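Local coordinates for NBS-LRR class disease resistance protein (Oryza sativa subsp. japonica, PDB 6FU9) that probably serves in plant immunity as part of a resistance receptor, its small alpha-beta domain binding a partner protein through one face of the sheet, at residues I9-P14 against S61-K66; M25-S30 against I57-A62; V37-A40 against Q46-V49. All coordinates share one frame; numbering follows the deposited sequence.

Contact 1 of 3, residues I9-P14 against S61-K66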
ATOM      1  N   ILE A   9      -2.892  -4.893   4.614  1.00 12.49           N
ATOM      2  CA  ILE A   9      -1.854  -5.631   3.977  1.00 12.51           C
ATOM      3  C   ILE A   9      -1.876  -5.270   2.494  1.00 12.72           C
ATOM      4  O   ILE A   9      -2.937  -5.336   1.863  1.00 14.74           O
ATOM      5  CB  ILE A   9      -2.048  -7.134   4.081  1.00 14.64           C
ATOM      6  CG1 ILE A   9      -2.187  -7.586   5.554  1.00 16.46           C
ATOM      7  CG2 ILE A   9      -0.909  -7.854   3.410  1.00 18.43           C
ATOM      8  CD1 ILE A   9      -2.738  -8.951   5.737  1.00 27.56           C
ATOM      9  N   VAL A  10      -0.747  -4.870   1.950  1.00 12.40           N
ATOM     10  CA  VAL A  10      -0.661  -4.536   0.512  1.00 13.09           C
ATOM     11  C   VAL A  10       0.280  -5.497  -0.151  1.00 12.32           C
ATOM     12  O   VAL A  10       1.443  -5.666   0.333  1.00 13.73           O
ATOM     13  CB  VAL A  10      -0.214  -3.101   0.282  1.00 13.95           C
ATOM     14  CG1 VAL A  10      -0.295  -2.752  -1.241  1.00 15.48           C
ATOM     15  CG2 VAL A  10      -1.027  -2.098   1.072  1.00 15.93           C
ATOM     16  N   PHE A  11      -0.179  -6.106  -1.246  1.00 13.10           N
ATOM     17  CA  PHE A  11       0.638  -6.951  -2.091  1.00 14.09           C
ATOM     18  C   PHE A  11       0.925  -6.228  -3.412  1.00 14.20           C
ATOM     19  O   PHE A  11       0.089  -5.430  -3.865  1.00 16.60           O
ATOM     20  CB  PHE A  11      -0.030  -8.276  -2.402  1.00 14.07           C
ATOM     21  CG  PHE A  11      -0.348  -9.125  -1.208  1.00 13.92           C
ATOM     22  CD1 PHE A  11       0.648  -9.881  -0.610  1.00 15.22           C
ATOM     23  CD2 PHE A  11      -1.608  -9.192  -0.671  1.00 15.62           C
ATOM     24  CE1 PHE A  11       0.386 -10.690   0.491  1.00 16.43           C
ATOM     25  CE2 PHE A  11      -1.886  -9.980   0.426  1.00 16.62           C
ATOM     26  CZ  PHE A  11      -0.881 -10.737   0.995  1.00 16.13           C
ATOM     27  N   LYS A  12       2.075  -6.516  -3.991  1.00 14.60           N
ATOM     28  CA  LYS A  12       2.369  -6.183  -5.396  1.00 15.58           C
ATOM     29  C   LYS A  12       2.310  -7.475  -6.156  1.00 15.78           C
ATOM     30  O   LYS A  12       3.004  -8.451  -5.841  1.00 17.70           O
ATOM     31  CB  LYS A  12       3.707  -5.471  -5.484  1.00 18.85           C
ATOM     32  CG  LYS A  12       3.656  -3.991  -5.062  1.00 22.84           C
ATOM     33  CD  LYS A  12       3.131  -2.961  -6.101  1.00 25.89           C
ATOM     34  CE  LYS A  12       4.222  -2.556  -7.058  1.00 23.87           C
ATOM     35  NZ  LYS A  12       3.748  -1.676  -8.135  1.00 25.84           N
ATOM     36  N   ILE A  13       1.447  -7.518  -7.203  1.00 16.07           N
ATOM     37  CA  ILE A  13       1.276  -8.746  -8.024  1.00 17.68           C
ATOM     38  C   ILE A  13       1.240  -8.260  -9.424  1.00 20.18           C
ATOM     39  O   ILE A  13       0.249  -7.642  -9.833  1.00 24.38           O
ATOM     40  CB  ILE A  13       0.000  -9.530  -7.684  1.00 20.56           C
ATOM     41  CG1 ILE A  13      -0.268  -9.605  -6.176  1.00 21.62           C
ATOM     42  CG2 ILE A  13       0.075 -10.902  -8.303  1.00 23.06           C
ATOM     43  CD1 ILE A  13      -1.477 -10.428  -5.775  1.00 24.90           C
ATOM     44  N   PRO A  14       2.311  -8.487 -10.178  1.00 24.41           N
ATOM     45  CA  PRO A  14       2.184  -8.256 -11.624  1.00 31.16           C
ATOM     46  C   PRO A  14       0.889  -8.941 -12.145  1.00 31.94           C
ATOM     47  O   PRO A  14       0.656 -10.105 -11.872  1.00 42.20           O
ATOM     48  CB  PRO A  14       3.435  -8.918 -12.185  1.00 32.01           C
ATOM     49  CG  PRO A  14       4.419  -8.719 -11.090  1.00 33.30           C
ATOM     50  CD  PRO A  14       3.652  -8.950  -9.817  1.00 31.06           C
ATOM     51  N   SER A  61       0.549 -17.456  -0.114  1.00 17.41           N
ATOM     52  CA  SER A  61       0.734 -18.729  -0.759  1.00 19.15           C
ATOM     53  C   SER A  61      -0.357 -18.999  -1.793  1.00 17.92           C
ATOM     54  O   SER A  61      -0.085 -19.439  -2.946  1.00 18.81           O
ATOM     55  CB  SER A  61       0.811 -19.842   0.330  1.00 23.19           C
ATOM     56  OG  SER A  61       0.832 -21.087  -0.267  1.00 27.22           O
ATOM     57  N   ALA A  62      -1.599 -18.732  -1.405  1.00 16.97           N
ATOM     58  CA  ALA A  62      -2.722 -18.971  -2.299  1.00 16.61           C
ATOM     59  C   ALA A  62      -2.611 -18.055  -3.518  1.00 16.02           C
ATOM     60  O   ALA A  62      -2.824 -18.505  -4.659  1.00 17.58           O
ATOM     61  CB  ALA A  62      -4.040 -18.750  -1.562  1.00 17.36           C
ATOM     62  N   LEU A  63      -2.240 -16.802  -3.299  1.00 15.38           N
ATOM     63  CA  LEU A  63      -2.072 -15.868  -4.438  1.00 14.71           C
ATOM     64  C   LEU A  63      -0.998 -16.324  -5.367  1.00 15.96           C
ATOM     65  O   LEU A  63      -1.163 -16.237  -6.634  1.00 17.07           O
ATOM     66  CB  LEU A  63      -1.780 -14.443  -3.908  1.00 15.01           C
ATOM     67  CG  LEU A  63      -2.962 -13.743  -3.277  1.00 15.13           C
ATOM     68  CD1 LEU A  63      -2.521 -12.545  -2.461  1.00 16.52           C
ATOM     69  CD2 LEU A  63      -3.991 -13.317  -4.285  1.00 17.01           C
ATOM     70  N   ARG A  64       0.102 -16.856  -4.858  1.00 16.24           N
ATOM     71  CA  ARG A  64       1.186 -17.336  -5.691  1.00 16.56           C
ATOM     72  C   ARG A  64       0.756 -18.540  -6.517  1.00 18.41           C
ATOM     73  O   ARG A  64       1.245 -18.694  -7.634  1.00 20.62           O
ATOM     74  CB  ARG A  64       2.385 -17.648  -4.769  1.00 17.59           C
ATOM     75  CG  ARG A  64       3.072 -16.387  -4.324  1.00 17.40           C
ATOM     76  CD  ARG A  64       4.123 -16.643  -3.280  1.00 20.13           C
ATOM     77  NE  ARG A  64       4.749 -15.373  -2.902  1.00 19.74           N
ATOM     78  CZ  ARG A  64       5.459 -15.167  -1.777  1.00 22.33           C
ATOM     79  NH1 ARG A  64       5.519 -16.103  -0.825  1.00 27.35           N
ATOM     80  NH2 ARG A  64       6.009 -13.996  -1.559  1.00 22.29           N
ATOM     81  N   LYS A  65      -0.113 -19.397  -5.990  1.00 17.10           N
ATOM     82  CA  LYS A  65      -0.563 -20.589  -6.727  1.00 19.12           C
ATOM     83  C   LYS A  65      -1.581 -20.261  -7.791  1.00 21.47           C
ATOM     84  O   LYS A  65      -1.577 -20.897  -8.845  1.00 21.79           O
ATOM     85  CB  LYS A  65      -1.147 -21.639  -5.751  1.00 21.65           C
ATOM     86  CG  LYS A  65      -0.066 -22.295  -4.893  1.00 23.73           C
ATOM     87  CD  LYS A  65      -0.548 -23.460  -4.017  1.00 31.15           C
ATOM     88  CE  LYS A  65      -1.467 -23.014  -2.940  1.00 29.01           C
ATOM     89  NZ  LYS A  65      -1.709 -24.179  -2.041  1.00 22.54           N
ATOM     90  N   LYS A  66      -2.415 -19.241  -7.552  1.00 19.76           N
ATOM     91  CA  LYS A  66      -3.582 -19.026  -8.381  1.00 21.13           C
ATOM     92  C   LYS A  66      -3.545 -17.764  -9.200  1.00 21.02           C
ATOM     93  O   LYS A  66      -4.264 -17.674 -10.223  1.00 23.96           O
ATOM     94  CB  LYS A  66      -4.827 -19.049  -7.485  1.00 26.69           C
ATOM     95  CG  LYS A  66      -5.033 -20.370  -6.758  1.00 32.57           C
ATOM     96  CD  LYS A  66      -6.111 -20.254  -5.693  1.00 42.30           C
ATOM     97  CE  LYS A  66      -6.549 -21.614  -5.187  1.00 56.02           C
ATOM     98  NZ  LYS A  66      -7.341 -22.335  -6.224  1.00 61.21           N
TER
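Phe11, whose backbone O accepts a hydrogen bond from the backbone N of Val47, turns its ring out of the sheet, toward Leu63 of helix 56-66. The example illustrates how a helix can meet a sheet through a single residue: within these two segments one leucine makes the whole contact from the helix side, through its two methyl groups. CD1 of Leu63 stands over one face of the phenyl ring of Phe11, 4.0 Å from the ring centroid and 16° off the normal, which makes a CH-pi contact. The methyl is displaced toward the rim, and CD2 and CE2 of Phe11 lie equally near it, each 3.9 Å from CD1 of Leu63. With CG of Phe11 opposite the carbonyl carbon (chi1 -60°), the ring stands up from the strand and offers this face to the helix.

Ile13, just beyond the end of the strand, supplies the second surface. Its terminal methyl CD1 sits across the isopropyl fork of Leu63, 4.1 Å from CD1 and again 4.1 Å from CD2 of Leu63. The two side chains meet at about a right angle, so that the tip of the isoleucine bridges both branches of the leucine.

All three residues are buried, and the joint is wholly apolar. The ring of Phe72 meets that of Phe11 with the planes at about 45°, while Val28 of helix 18-29 touches Leu63. Lys12 carries its charge away from this core, where NZ forms salt bridges with Asp45 and with an acidic side chain of a neighbouring protein chain. The arrangement is that of a ferredoxin-like beta-alpha-beta-beta-alpha-beta domain, in which the first strand, central in the sheet, bears on the second helix.

Contact 2 of 3, residues M25-S30 against I57-A62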
ATOM      1  N   MET A  25      -9.135 -10.557  -6.726  1.00 20.40           N
ATOM      2  CA  MET A  25     -10.084  -9.954  -5.813  1.00 20.56           C
ATOM      3  C   MET A  25     -11.029 -11.032  -5.248  1.00 21.01           C
ATOM      4  O   MET A  25     -11.375 -10.986  -4.062  1.00 19.75           O
ATOM      5  CB  MET A  25     -10.770  -8.666  -6.370  1.00 27.36           C
ATOM      6  CG  MET A  25     -10.027  -7.205  -6.201  1.00 22.34           C
ATOM      7  SD  MET A  25     -11.043  -6.016  -6.943  1.00 42.80           S
ATOM      8  CE  MET A  25     -11.221  -6.595  -8.642  1.00 45.65           C
ATOM      9  N   SER A  26     -11.436 -12.004  -6.056  1.00 20.26           N
ATOM     10  CA  SER A  26     -12.307 -13.053  -5.601  0.50 20.12           C
ATOM     11  C   SER A  26     -11.639 -13.942  -4.530  1.00 18.31           C
ATOM     12  O   SER A  26     -12.252 -14.295  -3.522  1.00 19.31           O
ATOM     13  CB  SER A  26     -12.747 -13.887  -6.797  0.50 24.59           C
ATOM     14  OG  SER A  26     -13.700 -14.796  -6.356  0.50 27.07           O
ATOM     15  N   LEU A  27     -10.411 -14.325  -4.798  1.00 16.51           N
ATOM     16  CA  LEU A  27      -9.644 -15.140  -3.844  1.00 17.00           C
ATOM     17  C   LEU A  27      -9.472 -14.411  -2.520  1.00 15.59           C
ATOM     18  O   LEU A  27      -9.738 -14.982  -1.462  1.00 16.33           O
ATOM     19  CB  LEU A  27      -8.295 -15.499  -4.440  1.00 18.24           C
ATOM     20  CG  LEU A  27      -7.380 -16.425  -3.657  1.00 18.83           C
ATOM     21  CD1 LEU A  27      -6.367 -16.975  -4.679  1.00 22.94           C
ATOM     22  CD2 LEU A  27      -6.666 -15.724  -2.576  1.00 22.40           C
ATOM     23  N   VAL A  28      -9.106 -13.158  -2.577  1.00 15.13           N
ATOM     24  CA  VAL A  28      -8.925 -12.401  -1.350  1.00 14.59           C
ATOM     25  C   VAL A  28     -10.209 -12.224  -0.624  1.00 15.79           C
ATOM     26  O   VAL A  28     -10.279 -12.418   0.622  1.00 16.19           O
ATOM     27  CB  VAL A  28      -8.222 -11.059  -1.649  1.00 15.25           C
ATOM     28  CG1 VAL A  28      -8.096 -10.227  -0.372  1.00 15.22           C
ATOM     29  CG2 VAL A  28      -6.869 -11.244  -2.235  1.00 16.87           C
ATOM     30  N   ALA A  29     -11.286 -11.877  -1.302  1.00 16.53           N
ATOM     31  CA  ALA A  29     -12.566 -11.689  -0.657  1.00 17.91           C
ATOM     32  C   ALA A  29     -13.111 -12.959   0.013  1.00 18.17           C
ATOM     33  O   ALA A  29     -13.912 -12.867   0.934  1.00 20.39           O
ATOM     34  CB  ALA A  29     -13.554 -11.076  -1.638  1.00 20.82           C
ATOM     35  N   SER A  30     -12.688 -14.098  -0.481  1.00 17.73           N
ATOM     36  CA  SER A  30     -13.117 -15.353   0.131  0.50 18.60           C
ATOM     37  C   SER A  30     -12.247 -15.824   1.293  1.00 16.36           C
ATOM     38  O   SER A  30     -12.523 -16.845   1.867  1.00 19.38           O
ATOM     39  CB  SER A  30     -13.270 -16.487  -0.888  0.50 21.11           C
ATOM     40  OG  SER A  30     -14.622 -16.512  -1.345  0.50 29.40           O
ATOM     41  N   ILE A  57       0.120 -15.343   5.786  1.00 23.95           N
ATOM     42  CA  ILE A  57       0.942 -16.475   5.377  1.00 24.75           C
ATOM     43  C   ILE A  57       0.280 -17.303   4.350  1.00 24.31           C
ATOM     44  O   ILE A  57       0.827 -17.544   3.270  1.00 27.80           O
ATOM     45  CB  ILE A  57       1.330 -17.417   6.629  1.00 27.16           C
ATOM     46  CG1 ILE A  57       2.169 -16.634   7.620  1.00 27.32           C
ATOM     47  CG2 ILE A  57       2.096 -18.692   6.206  1.00 31.86           C
ATOM     48  CD1 ILE A  57       3.220 -15.741   6.960  1.00 42.61           C
ATOM     49  N   ASN A  58      -0.883 -17.808   4.705  1.00 24.58           N
ATOM     50  CA  ASN A  58      -1.630 -18.661   3.793  1.00 22.52           C
ATOM     51  C   ASN A  58      -2.114 -17.826   2.594  1.00 18.90           C
ATOM     52  O   ASN A  58      -2.160 -18.353   1.494  1.00 22.82           O
ATOM     53  CB  ASN A  58      -2.791 -19.386   4.519  1.00 23.79           C
ATOM     54  CG  ASN A  58      -2.420 -20.801   5.000  1.00 30.26           C
ATOM     55  OD1 ASN A  58      -2.635 -21.174   6.171  1.00 36.21           O
ATOM     56  ND2 ASN A  58      -1.926 -21.608   4.091  1.00 32.89           N
ATOM     57  N   LEU A  59      -2.488 -16.584   2.825  1.00 16.76           N
ATOM     58  CA  LEU A  59      -3.020 -15.786   1.714  1.00 15.08           C
ATOM     59  C   LEU A  59      -1.979 -15.542   0.624  1.00 15.14           C
ATOM     60  O   LEU A  59      -2.269 -15.720  -0.583  1.00 15.32           O
ATOM     61  CB  LEU A  59      -3.535 -14.457   2.250  1.00 14.61           C
ATOM     62  CG  LEU A  59      -4.079 -13.509   1.174  1.00 14.41           C
ATOM     63  CD1 LEU A  59      -5.118 -14.155   0.277  1.00 15.83           C
ATOM     64  CD2 LEU A  59      -4.623 -12.262   1.845  1.00 15.21           C
ATOM     65  N   VAL A  60      -0.743 -15.204   0.987  1.00 15.77           N
ATOM     66  CA  VAL A  60       0.262 -15.042  -0.016  1.00 15.97           C
ATOM     67  C   VAL A  60       0.561 -16.319  -0.797  1.00 17.66           C
ATOM     68  O   VAL A  60       0.784 -16.284  -2.004  1.00 17.29           O
ATOM     69  CB  VAL A  60       1.494 -14.340   0.503  1.00 17.32           C
ATOM     70  CG1 VAL A  60       2.370 -15.300   1.328  1.00 19.68           C
ATOM     71  CG2 VAL A  60       2.295 -13.731  -0.626  1.00 18.90           C
ATOM     72  N   SER A  61       0.549 -17.456  -0.114  1.00 17.41           N
ATOM     73  CA  SER A  61       0.734 -18.729  -0.759  1.00 19.15           C
ATOM     74  C   SER A  61      -0.357 -18.999  -1.793  1.00 17.92           C
ATOM     75  O   SER A  61      -0.085 -19.439  -2.946  1.00 18.81           O
ATOM     76  CB  SER A  61       0.811 -19.842   0.330  1.00 23.19           C
ATOM     77  OG  SER A  61       0.832 -21.087  -0.267  1.00 27.22           O
ATOM     78  N   ALA A  62      -1.599 -18.732  -1.405  1.00 16.97           N
ATOM     79  CA  ALA A  62      -2.722 -18.971  -2.299  1.00 16.61           C
ATOM     80  C   ALA A  62      -2.611 -18.055  -3.518  1.00 16.02           C
ATOM     81  O   ALA A  62      -2.824 -18.505  -4.659  1.00 17.58           O
ATOM     82  CB  ALA A  62      -4.040 -18.750  -1.562  1.00 17.36           C
TER
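Leu27 is the bump of this interface, and the hollow that receives it lies between Leu59 and Ala62, one turn apart on the facing helix. The fork of the leucine divides its contacts. CD2 of Leu27 presses on CD1 of Leu59 at 3.6 Å and reaches CB of Ala62 at 4.1 Å, whereas CD1 of Leu27 lies against the backbone, 3.9 Å from O of Ala62. Because Ala62 has only a methyl group, Leu27 can come close to the helix backbone at this point. Leu63 and the aliphatic part of Lys66 complete the rim of the hollow, so that it is bounded by four residues at successive spacings of three, one and three: one knob in a four-residue hole, in the manner of knobs-into-holes packing.

Leu59 reciprocates in part. The bond to its CB does not aim at the other helix, but with CG opposite the backbone N (chi1 178°) the branch swings across, and CD1 of Leu59 lodges beside both Leu27 and Val28, 4.2 Å from CG2 of Val28. Leu27 and Leu59 thereby run past each other in opposite directions, each beside the flank of the other.

The short helical segments are nearly antiparallel, at 157°, and their axes approach to 10.7 Å. At that spacing side chains bridge most of the gap, with 166 Å² buried in all. Toward the sheet, Val28 touches Val34 and Val37 of strand 34-40, Leu59 and Val60 rest on Phe11 of strand 7-12, and the two helices lie together across one face of the four-stranded sheet.

Contact 3 of 3, residues V37-A40 against Q46-V49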
ATOM      1  N   VAL A  37     -11.165  -5.415  -0.237  1.00 13.38           N
ATOM      2  CA  VAL A  37     -10.005  -5.556  -1.036  1.00 13.67           C
ATOM      3  C   VAL A  37     -10.185  -4.642  -2.285  1.00 13.98           C
ATOM      4  O   VAL A  37     -11.287  -4.555  -2.823  1.00 15.65           O
ATOM      5  CB  VAL A  37      -9.710  -7.014  -1.419  1.00 14.99           C
ATOM      6  CG1 VAL A  37     -10.915  -7.712  -2.063  1.00 16.77           C
ATOM      7  CG2 VAL A  37      -8.485  -7.131  -2.337  1.00 16.06           C
ATOM      8  N   ALA A  38      -9.101  -4.026  -2.697  1.00 14.32           N
ATOM      9  CA  ALA A  38      -9.103  -3.214  -3.921  1.00 16.38           C
ATOM     10  C   ALA A  38      -7.832  -3.399  -4.696  1.00 15.00           C
ATOM     11  O   ALA A  38      -6.770  -3.717  -4.137  1.00 15.96           O
ATOM     12  CB  ALA A  38      -9.282  -1.752  -3.574  1.00 19.84           C
ATOM     13  N   ILE A  39      -7.867  -3.123  -5.989  1.00 15.49           N
ATOM     14  CA  ILE A  39      -6.704  -3.054  -6.828  1.00 17.06           C
ATOM     15  C   ILE A  39      -6.387  -1.604  -7.002  1.00 19.34           C
ATOM     16  O   ILE A  39      -7.249  -0.854  -7.413  1.00 31.42           O
ATOM     17  CB  ILE A  39      -6.881  -3.850  -8.165  1.00 25.10           C
ATOM     18  CG1 ILE A  39      -6.812  -5.365  -7.728  1.00 27.57           C
ATOM     19  CG2 ILE A  39      -5.737  -3.446  -9.065  1.00 26.21           C
ATOM     20  CD1 ILE A  39      -7.318  -6.373  -8.680  1.00 40.76           C
ATOM     21  N   ALA A  40      -5.165  -1.217  -6.749  1.00 17.60           N
ATOM     22  CA  ALA A  40      -4.681   0.180  -6.680  1.00 23.53           C
ATOM     23  C   ALA A  40      -3.309   0.225  -7.332  1.00 19.39           C
ATOM     24  O   ALA A  40      -2.858  -0.742  -7.980  1.00 17.89           O
ATOM     25  CB  ALA A  40      -4.608   0.660  -5.219  1.00 25.08           C
ATOM     26  N   GLN A  46      -1.238  -3.133  -7.280  1.00 15.82           N
ATOM     27  CA  GLN A  46      -1.254  -3.159  -5.782  1.00 18.16           C
ATOM     28  C   GLN A  46      -2.569  -3.769  -5.372  1.00 20.06           C
ATOM     29  O   GLN A  46      -3.624  -3.282  -5.794  1.00 29.79           O
ATOM     30  CB  GLN A  46      -1.276  -1.788  -5.192  1.00 24.51           C
ATOM     31  CG  GLN A  46      -0.055  -1.156  -4.760  1.00 25.90           C
ATOM     32  CD  GLN A  46      -0.285   0.267  -4.198  1.00 20.95           C
ATOM     33  OE1 GLN A  46      -1.076   0.545  -3.283  1.00 30.83           O
ATOM     34  NE2 GLN A  46       0.507   1.145  -4.661  1.00 18.55           N
ATOM     35  N   VAL A  47      -2.563  -4.812  -4.549  1.00 17.69           N
ATOM     36  CA  VAL A  47      -3.772  -5.402  -4.015  1.00 16.27           C
ATOM     37  C   VAL A  47      -3.815  -5.024  -2.551  1.00 13.92           C
ATOM     38  O   VAL A  47      -2.923  -5.462  -1.798  1.00 14.47           O
ATOM     39  CB  VAL A  47      -3.759  -6.904  -4.178  1.00 18.11           C
ATOM     40  CG1 VAL A  47      -4.992  -7.545  -3.576  1.00 17.92           C
ATOM     41  CG2 VAL A  47      -3.612  -7.254  -5.688  1.00 20.98           C
ATOM     42  N   VAL A  48      -4.710  -4.144  -2.187  1.00 13.63           N
ATOM     43  CA  VAL A  48      -4.823  -3.575  -0.849  1.00 13.25           C
ATOM     44  C   VAL A  48      -5.936  -4.306  -0.122  1.00 13.00           C
ATOM     45  O   VAL A  48      -7.094  -4.283  -0.550  1.00 14.69           O
ATOM     46  CB  VAL A  48      -5.063  -2.048  -0.883  1.00 14.46           C
ATOM     47  CG1 VAL A  48      -5.131  -1.546   0.577  1.00 16.99           C
ATOM     48  CG2 VAL A  48      -4.057  -1.305  -1.693  1.00 16.52           C
ATOM     49  N   VAL A  49      -5.582  -4.924   1.012  1.00 12.73           N
ATOM     50  CA  VAL A  49      -6.439  -5.781   1.786  1.00 12.14           C
ATOM     51  C   VAL A  49      -6.655  -5.242   3.174  1.00 12.76           C
ATOM     52  O   VAL A  49      -5.659  -4.921   3.849  1.00 13.92           O
ATOM     53  CB  VAL A  49      -5.883  -7.195   1.844  1.00 13.12           C
ATOM     54  CG1 VAL A  49      -6.885  -8.140   2.460  1.00 14.43           C
ATOM     55  CG2 VAL A  49      -5.388  -7.671   0.474  1.00 14.11           C
TER
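Ala40 and Gln46 form the shortest backbone link of this antiparallel pairing, with N of Ala40 2.7 Å from O of Gln46. The return bond, Gln46 N to Ala40 O, is 3.0 Å long. Ala38 and Val48 make the next hydrogen-bonded pair, N of Val48 standing 2.9 Å from O of Ala38. CA-H groups of the non-hydrogen-bonded residues approach carbonyl oxygens of the hydrogen-bonded ones, as in Val37 CA to Val48 O at 3.2 Å.

These strands are the two arms of a beta hairpin at the margin of the domain's sheet. On the face turned to the helices the close packing is diagonal: CG2 of Val37 and CG1 of Val47, lying side by side, come to 3.7 Å. Ile39 is looser, its CG1 standing 4.2 Å from CG2 of Val47, and both Val37 and Ile39 remain partly exposed.

The opposite face is the more closely covered within the hairpin. CB of Gln46 lies 3.4 Å from O of Ala40, and CB of Ala40 meets CG2 of Val48 at 4.1 Å. Here a neighbouring protein chain packs on Ala38, Ala40 and Val48, and the NE2 of Gln46 hydrogen-bonds to its backbone and to an acidic side chain.

From the N terminus, strand 7-12 opens the widest loop, which contact 1 closes only when the chain reaches helix 56-66. Helix 18-29 follows, and contact 2 joins it to that same late helix, so the loop of 25-30 with 57-62 starts inside the first and ends on the stretch it shares with it. Contact 3, the hairpin, is nested within both. Direct touches knit the three together: Ile13 CD1 packs on Val47 CG2, Val28 CG1 on Val49 CG1, and Met25 CG on Ile39 CD1. Contact 1 thus fastens sheet to helix, contact 2 helix to helix, and contact 3 the outermost strand on that side of this chain's sheet to its neighbour, around one apolar core.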